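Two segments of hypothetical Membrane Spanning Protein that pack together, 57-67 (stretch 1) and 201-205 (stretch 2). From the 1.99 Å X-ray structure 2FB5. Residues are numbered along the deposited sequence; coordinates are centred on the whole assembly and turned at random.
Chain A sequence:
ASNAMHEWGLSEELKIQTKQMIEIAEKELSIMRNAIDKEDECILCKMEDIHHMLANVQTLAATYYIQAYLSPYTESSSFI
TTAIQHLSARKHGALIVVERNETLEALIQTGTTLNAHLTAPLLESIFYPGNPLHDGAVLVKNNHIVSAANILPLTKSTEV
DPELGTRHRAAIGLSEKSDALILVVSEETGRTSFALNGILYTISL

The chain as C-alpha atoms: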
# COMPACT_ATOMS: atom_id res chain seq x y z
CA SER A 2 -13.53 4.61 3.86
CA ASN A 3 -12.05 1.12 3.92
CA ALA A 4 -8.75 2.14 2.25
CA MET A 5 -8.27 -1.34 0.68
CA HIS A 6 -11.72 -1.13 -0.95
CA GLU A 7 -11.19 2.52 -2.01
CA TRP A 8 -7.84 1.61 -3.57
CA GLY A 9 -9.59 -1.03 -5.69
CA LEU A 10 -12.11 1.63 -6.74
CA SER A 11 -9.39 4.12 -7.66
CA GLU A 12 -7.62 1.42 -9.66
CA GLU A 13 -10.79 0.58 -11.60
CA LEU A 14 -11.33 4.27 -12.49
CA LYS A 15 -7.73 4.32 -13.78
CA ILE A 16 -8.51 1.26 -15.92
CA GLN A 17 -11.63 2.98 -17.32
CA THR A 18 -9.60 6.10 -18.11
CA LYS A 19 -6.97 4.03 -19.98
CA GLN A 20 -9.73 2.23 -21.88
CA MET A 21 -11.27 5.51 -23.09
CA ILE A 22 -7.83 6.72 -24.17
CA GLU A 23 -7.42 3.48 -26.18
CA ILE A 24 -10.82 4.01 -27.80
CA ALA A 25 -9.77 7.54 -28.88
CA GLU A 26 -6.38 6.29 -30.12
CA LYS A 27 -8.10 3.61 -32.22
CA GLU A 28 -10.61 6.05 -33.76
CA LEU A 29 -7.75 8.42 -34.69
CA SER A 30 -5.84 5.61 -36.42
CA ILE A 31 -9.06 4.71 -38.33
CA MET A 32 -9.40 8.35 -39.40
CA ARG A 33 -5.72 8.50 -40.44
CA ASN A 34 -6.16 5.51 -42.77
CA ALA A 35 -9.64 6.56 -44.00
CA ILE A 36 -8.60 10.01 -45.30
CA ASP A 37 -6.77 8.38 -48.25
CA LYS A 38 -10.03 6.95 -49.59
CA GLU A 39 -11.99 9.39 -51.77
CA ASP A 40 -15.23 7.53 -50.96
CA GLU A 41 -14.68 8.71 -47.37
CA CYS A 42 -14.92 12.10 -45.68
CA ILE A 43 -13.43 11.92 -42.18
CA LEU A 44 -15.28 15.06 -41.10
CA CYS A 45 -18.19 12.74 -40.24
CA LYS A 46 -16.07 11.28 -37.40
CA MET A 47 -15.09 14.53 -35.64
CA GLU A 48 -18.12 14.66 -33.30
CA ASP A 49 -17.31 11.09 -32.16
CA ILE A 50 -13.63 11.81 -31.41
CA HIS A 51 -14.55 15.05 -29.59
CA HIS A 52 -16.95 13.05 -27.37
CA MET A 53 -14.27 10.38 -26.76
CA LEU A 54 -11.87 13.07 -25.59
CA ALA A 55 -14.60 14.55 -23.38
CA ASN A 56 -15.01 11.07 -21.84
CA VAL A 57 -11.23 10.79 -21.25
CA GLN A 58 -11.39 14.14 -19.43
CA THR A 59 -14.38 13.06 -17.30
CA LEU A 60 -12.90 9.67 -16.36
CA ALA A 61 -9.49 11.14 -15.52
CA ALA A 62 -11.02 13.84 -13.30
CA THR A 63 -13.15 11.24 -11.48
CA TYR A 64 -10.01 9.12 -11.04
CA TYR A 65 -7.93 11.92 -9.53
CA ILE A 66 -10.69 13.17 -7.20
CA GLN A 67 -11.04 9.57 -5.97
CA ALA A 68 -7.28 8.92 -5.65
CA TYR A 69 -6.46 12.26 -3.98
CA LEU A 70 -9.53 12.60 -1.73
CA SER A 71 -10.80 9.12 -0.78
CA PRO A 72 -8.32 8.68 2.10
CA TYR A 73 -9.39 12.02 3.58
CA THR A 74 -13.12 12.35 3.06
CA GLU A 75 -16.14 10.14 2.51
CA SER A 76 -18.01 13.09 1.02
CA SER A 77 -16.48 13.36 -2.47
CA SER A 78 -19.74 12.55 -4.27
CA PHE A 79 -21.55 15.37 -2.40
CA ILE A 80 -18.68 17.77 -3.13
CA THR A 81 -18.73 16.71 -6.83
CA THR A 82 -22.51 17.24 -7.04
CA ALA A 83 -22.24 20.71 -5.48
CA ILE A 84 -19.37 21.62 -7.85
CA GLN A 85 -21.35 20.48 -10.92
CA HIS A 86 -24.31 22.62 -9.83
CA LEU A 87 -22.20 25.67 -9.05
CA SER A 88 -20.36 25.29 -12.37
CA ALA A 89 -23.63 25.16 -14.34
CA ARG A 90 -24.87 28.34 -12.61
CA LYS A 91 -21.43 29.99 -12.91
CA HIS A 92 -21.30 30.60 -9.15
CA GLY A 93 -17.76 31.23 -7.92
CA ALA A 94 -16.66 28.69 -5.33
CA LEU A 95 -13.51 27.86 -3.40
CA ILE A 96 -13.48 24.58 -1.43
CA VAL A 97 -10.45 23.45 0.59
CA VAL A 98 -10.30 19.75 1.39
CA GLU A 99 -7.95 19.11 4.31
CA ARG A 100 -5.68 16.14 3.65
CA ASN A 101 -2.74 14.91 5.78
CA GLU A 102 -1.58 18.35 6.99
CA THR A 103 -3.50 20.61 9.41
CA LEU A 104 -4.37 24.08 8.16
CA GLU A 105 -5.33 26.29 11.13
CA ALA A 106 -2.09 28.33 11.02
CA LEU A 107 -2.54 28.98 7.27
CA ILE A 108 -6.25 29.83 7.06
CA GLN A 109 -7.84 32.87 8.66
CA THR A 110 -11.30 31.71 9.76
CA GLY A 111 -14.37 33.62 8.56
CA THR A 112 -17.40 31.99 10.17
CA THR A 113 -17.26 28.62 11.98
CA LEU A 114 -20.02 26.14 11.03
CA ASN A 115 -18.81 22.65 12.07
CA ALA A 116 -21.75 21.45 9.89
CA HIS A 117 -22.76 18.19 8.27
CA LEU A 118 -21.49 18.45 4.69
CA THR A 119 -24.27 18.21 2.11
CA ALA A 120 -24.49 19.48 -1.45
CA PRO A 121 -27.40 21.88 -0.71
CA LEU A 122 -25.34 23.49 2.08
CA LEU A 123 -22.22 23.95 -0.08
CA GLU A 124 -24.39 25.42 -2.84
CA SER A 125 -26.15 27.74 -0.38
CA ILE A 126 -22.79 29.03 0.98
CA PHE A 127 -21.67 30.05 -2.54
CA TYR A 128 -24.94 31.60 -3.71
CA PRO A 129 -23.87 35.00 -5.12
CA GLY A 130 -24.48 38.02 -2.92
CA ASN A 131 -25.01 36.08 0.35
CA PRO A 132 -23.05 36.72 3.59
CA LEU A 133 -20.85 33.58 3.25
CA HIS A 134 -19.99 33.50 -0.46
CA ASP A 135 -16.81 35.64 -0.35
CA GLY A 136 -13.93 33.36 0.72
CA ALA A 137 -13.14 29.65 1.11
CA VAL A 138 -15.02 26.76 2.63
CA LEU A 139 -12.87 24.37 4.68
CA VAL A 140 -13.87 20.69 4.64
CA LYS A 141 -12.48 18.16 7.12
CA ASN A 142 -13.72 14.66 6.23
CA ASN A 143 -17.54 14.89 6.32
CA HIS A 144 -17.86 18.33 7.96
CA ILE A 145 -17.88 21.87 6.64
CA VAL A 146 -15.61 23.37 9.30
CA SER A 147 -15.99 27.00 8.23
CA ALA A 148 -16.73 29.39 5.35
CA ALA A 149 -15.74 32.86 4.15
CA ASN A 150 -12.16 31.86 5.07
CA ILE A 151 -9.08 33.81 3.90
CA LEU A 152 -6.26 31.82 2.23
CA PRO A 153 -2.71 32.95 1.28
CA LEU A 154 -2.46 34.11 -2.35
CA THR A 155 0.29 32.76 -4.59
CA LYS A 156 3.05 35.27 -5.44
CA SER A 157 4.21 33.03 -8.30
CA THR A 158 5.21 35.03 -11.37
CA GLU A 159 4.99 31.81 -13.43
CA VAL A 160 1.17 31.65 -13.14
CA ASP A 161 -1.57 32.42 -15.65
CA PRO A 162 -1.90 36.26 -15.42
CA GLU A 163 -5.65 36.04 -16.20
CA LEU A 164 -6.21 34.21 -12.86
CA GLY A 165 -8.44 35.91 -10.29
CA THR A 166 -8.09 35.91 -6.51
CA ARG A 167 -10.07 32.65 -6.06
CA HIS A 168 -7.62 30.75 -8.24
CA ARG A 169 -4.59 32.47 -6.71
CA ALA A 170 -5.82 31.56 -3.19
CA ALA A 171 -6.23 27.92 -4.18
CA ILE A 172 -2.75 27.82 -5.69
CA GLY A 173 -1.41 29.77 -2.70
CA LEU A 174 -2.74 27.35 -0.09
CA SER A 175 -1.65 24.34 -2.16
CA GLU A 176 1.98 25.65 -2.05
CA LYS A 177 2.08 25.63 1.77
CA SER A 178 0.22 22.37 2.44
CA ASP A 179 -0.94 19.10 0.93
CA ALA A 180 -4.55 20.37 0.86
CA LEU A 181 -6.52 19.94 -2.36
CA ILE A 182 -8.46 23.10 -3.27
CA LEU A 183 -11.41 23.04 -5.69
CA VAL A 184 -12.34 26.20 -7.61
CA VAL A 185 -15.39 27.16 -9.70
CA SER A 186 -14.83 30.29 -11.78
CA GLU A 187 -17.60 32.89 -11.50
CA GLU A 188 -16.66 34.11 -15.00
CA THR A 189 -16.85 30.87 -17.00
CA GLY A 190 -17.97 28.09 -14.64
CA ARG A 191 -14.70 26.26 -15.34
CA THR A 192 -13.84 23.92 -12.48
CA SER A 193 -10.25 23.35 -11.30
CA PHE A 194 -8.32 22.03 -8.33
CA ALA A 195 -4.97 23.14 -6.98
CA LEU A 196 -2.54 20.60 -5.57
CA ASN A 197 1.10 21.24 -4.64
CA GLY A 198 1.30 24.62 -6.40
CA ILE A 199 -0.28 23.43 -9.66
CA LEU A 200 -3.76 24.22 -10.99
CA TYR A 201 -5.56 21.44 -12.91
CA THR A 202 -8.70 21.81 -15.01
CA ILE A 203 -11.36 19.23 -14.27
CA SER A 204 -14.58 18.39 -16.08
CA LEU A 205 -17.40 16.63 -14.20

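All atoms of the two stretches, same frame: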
# COMPACT_ATOMS: atom_id res chain seq x y z
N VAL A 57 -12.55 10.93 -21.87
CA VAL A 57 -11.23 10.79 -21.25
C VAL A 57 -11.12 11.81 -20.13
O VAL A 57 -10.70 11.47 -19.03
CB VAL A 57 -10.06 10.97 -22.27
CG1 VAL A 57 -8.71 11.07 -21.54
CG2 VAL A 57 -10.02 9.83 -23.28
N GLN A 58 -11.50 13.06 -20.41
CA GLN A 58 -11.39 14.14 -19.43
C GLN A 58 -12.24 13.85 -18.18
O GLN A 58 -11.78 14.04 -17.07
CB GLN A 58 -11.71 15.51 -20.06
CG GLN A 58 -11.70 16.68 -19.08
CD GLN A 58 -10.74 17.82 -19.48
OE1 GLN A 58 -10.68 18.24 -20.64
NE2 GLN A 58 -10.01 18.34 -18.49
N THR A 59 -13.46 13.37 -18.39
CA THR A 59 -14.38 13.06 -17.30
C THR A 59 -13.88 11.91 -16.44
O THR A 59 -13.90 12.00 -15.21
CB THR A 59 -15.78 12.74 -17.86
OG1 THR A 59 -16.26 13.91 -18.55
CG2 THR A 59 -16.74 12.39 -16.74
N LEU A 60 -13.41 10.85 -17.08
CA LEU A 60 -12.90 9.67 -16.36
C LEU A 60 -11.65 10.03 -15.56
O LEU A 60 -11.52 9.65 -14.40
CB LEU A 60 -12.57 8.56 -17.36
CG LEU A 60 -13.59 7.45 -17.69
CD1 LEU A 60 -15.02 7.76 -17.31
CD2 LEU A 60 -13.51 7.14 -19.19
N ALA A 61 -10.73 10.76 -16.19
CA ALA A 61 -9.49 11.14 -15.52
C ALA A 61 -9.75 12.01 -14.28
O ALA A 61 -9.12 11.82 -13.24
CB ALA A 61 -8.55 11.85 -16.47
N ALA A 62 -10.66 12.97 -14.42
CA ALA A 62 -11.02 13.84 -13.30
C ALA A 62 -11.63 13.04 -12.15
O ALA A 62 -11.25 13.22 -11.00
CB ALA A 62 -11.98 14.95 -13.76
N THR A 63 -12.56 12.14 -12.47
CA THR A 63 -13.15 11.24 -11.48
C THR A 63 -12.06 10.40 -10.80
O THR A 63 -12.08 10.22 -9.58
CB THR A 63 -14.21 10.33 -12.13
OG1 THR A 63 -15.15 11.14 -12.85
CG2 THR A 63 -14.99 9.53 -11.08
N TYR A 64 -11.12 9.89 -11.60
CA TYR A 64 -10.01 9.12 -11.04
C TYR A 64 -9.20 9.93 -10.04
O TYR A 64 -8.94 9.48 -8.92
CB TYR A 64 -9.08 8.55 -12.14
CG TYR A 64 -7.79 8.04 -11.54
CD1 TYR A 64 -7.77 6.86 -10.79
CD2 TYR A 64 -6.60 8.75 -11.67
CE1 TYR A 64 -6.60 6.40 -10.21
CE2 TYR A 64 -5.42 8.30 -11.09
CZ TYR A 64 -5.44 7.13 -10.36
OH TYR A 64 -4.29 6.68 -9.78
N TYR A 65 -8.76 11.12 -10.44
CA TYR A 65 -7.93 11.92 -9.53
C TYR A 65 -8.65 12.38 -8.26
O TYR A 65 -8.05 12.38 -7.18
CB TYR A 65 -7.24 13.07 -10.25
CG TYR A 65 -6.13 12.57 -11.14
CD1 TYR A 65 -4.96 12.02 -10.60
CD2 TYR A 65 -6.25 12.61 -12.53
CE1 TYR A 65 -3.95 11.54 -11.40
CE2 TYR A 65 -5.22 12.12 -13.36
CZ TYR A 65 -4.08 11.60 -12.79
OH TYR A 65 -3.05 11.13 -13.57
N ILE A 66 -9.92 12.77 -8.38
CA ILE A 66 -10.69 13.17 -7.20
C ILE A 66 -10.72 11.99 -6.23
O ILE A 66 -10.44 12.15 -5.04
CB ILE A 66 -12.12 13.69 -7.56
CG1 ILE A 66 -12.07 15.06 -8.27
CG2 ILE A 66 -13.07 13.73 -6.34
CD1 ILE A 66 -11.19 16.14 -7.60
N GLN A 67 -11.02 10.80 -6.76
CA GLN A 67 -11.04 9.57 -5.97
C GLN A 67 -9.69 9.23 -5.33
O GLN A 67 -9.63 8.94 -4.13
CB GLN A 67 -11.57 8.40 -6.82
CG GLN A 67 -11.45 6.98 -6.20
CD GLN A 67 -12.27 6.77 -4.94
OE1 GLN A 67 -13.23 7.50 -4.66
NE2 GLN A 67 -11.92 5.73 -4.17
N TYR A 201 -5.10 22.40 -11.90
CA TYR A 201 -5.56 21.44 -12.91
C TYR A 201 -7.02 21.65 -13.26
O TYR A 201 -7.86 21.72 -12.36
CB TYR A 201 -5.42 19.99 -12.41
CG TYR A 201 -4.02 19.58 -12.02
CD1 TYR A 201 -3.13 19.07 -12.97
CD2 TYR A 201 -3.59 19.72 -10.70
CE1 TYR A 201 -1.84 18.69 -12.61
CE2 TYR A 201 -2.31 19.34 -10.33
CZ TYR A 201 -1.44 18.82 -11.28
OH TYR A 201 -0.16 18.47 -10.91
N THR A 202 -7.32 21.72 -14.55
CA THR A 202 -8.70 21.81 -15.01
C THR A 202 -9.35 20.46 -14.85
O THR A 202 -8.75 19.43 -15.16
CB THR A 202 -8.77 22.30 -16.48
OG1 THR A 202 -8.08 23.55 -16.59
CG2 THR A 202 -10.21 22.50 -16.93
N ILE A 203 -10.58 20.45 -14.34
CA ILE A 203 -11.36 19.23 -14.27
C ILE A 203 -12.70 19.44 -14.97
O ILE A 203 -13.22 20.55 -15.02
CB ILE A 203 -11.60 18.75 -12.80
CG1 ILE A 203 -12.09 19.89 -11.89
CG2 ILE A 203 -10.34 18.11 -12.24
CD1 ILE A 203 -12.46 19.47 -10.46
N SER A 204 -13.24 18.36 -15.51
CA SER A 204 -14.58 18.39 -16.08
C SER A 204 -15.40 17.27 -15.46
O SER A 204 -15.07 16.10 -15.60
CB SER A 204 -14.51 18.23 -17.61
OG SER A 204 -15.77 17.88 -18.17
N LEU A 205 -16.47 17.63 -14.75
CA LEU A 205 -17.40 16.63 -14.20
C LEU A 205 -18.88 17.05 -14.24
O LEU A 205 -19.31 17.78 -15.14
CB LEU A 205 -16.99 16.21 -12.78
CG LEU A 205 -16.21 17.16 -11.88
CD1 LEU A 205 -17.16 17.93 -10.99
CD2 LEU A 205 -15.24 16.34 -11.05
O HOH W 1 -15.53 13.85 -14.16

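How does a helix grip the end of a chain to which it makes no direct hydrogen bond? Residues 57-67 are helical throughout, and Q58, T59, A62 and I66 supply nearly all the helix's contact with the last residues of the chain; the two stretches together bury 358 Å², both sides summed. Q58 comes first. Its CA-to-CB bond points toward stretch 2, and with chi1 at t the side chain extends along S204, Q58 CG lying 3.5 Å from S204 CB. The amide end reaches T202, with Q58 NE2 3.7 Å from T202 O. The long, flexible chain offers methylenes for packing, and Q58 as a whole is exposed, a position that tolerates a polar end.

What does T59 contribute? Mostly its backbone. T59 CA lies 3.6 Å from S204 O in a nearly straight CA-H...O contact, 166° at the hydrogen. Water 1 bridges the two residues, donating to T59 O and to S204 O, each at 2.7 Å from the water O, and so joins two carbonyls that cannot bond to each other. T59 O also accepts a hydrogen bond from T63 OG1 at 2.8 Å, besides the helical bond from T63 N at 3.1 Å.

Why does the small A62 suit the middle of the contact? Its buried methyl points toward stretch 2 and meets three residues at once: A62 CB is 3.9 Å from I203 CG2, 3.8 Å from S204 O and 4.5 Å from L205 CD2. A62 CA lies 5.5 Å from I203 CA, the same spacing as T59 CA to S204 CA.

What closes the contact one turn later? I66, also buried and directed toward stretch 2, places I66 CG1 4.4 Å from L205 CD2. A branched aliphatic side chain suits this buried place, where its partner is a leucine methyl. The CA-to-CB bond of L205 points sideways, but the end of its side chain comes nearer the helix, so CD2 extends the apolar patch from A62 to I66.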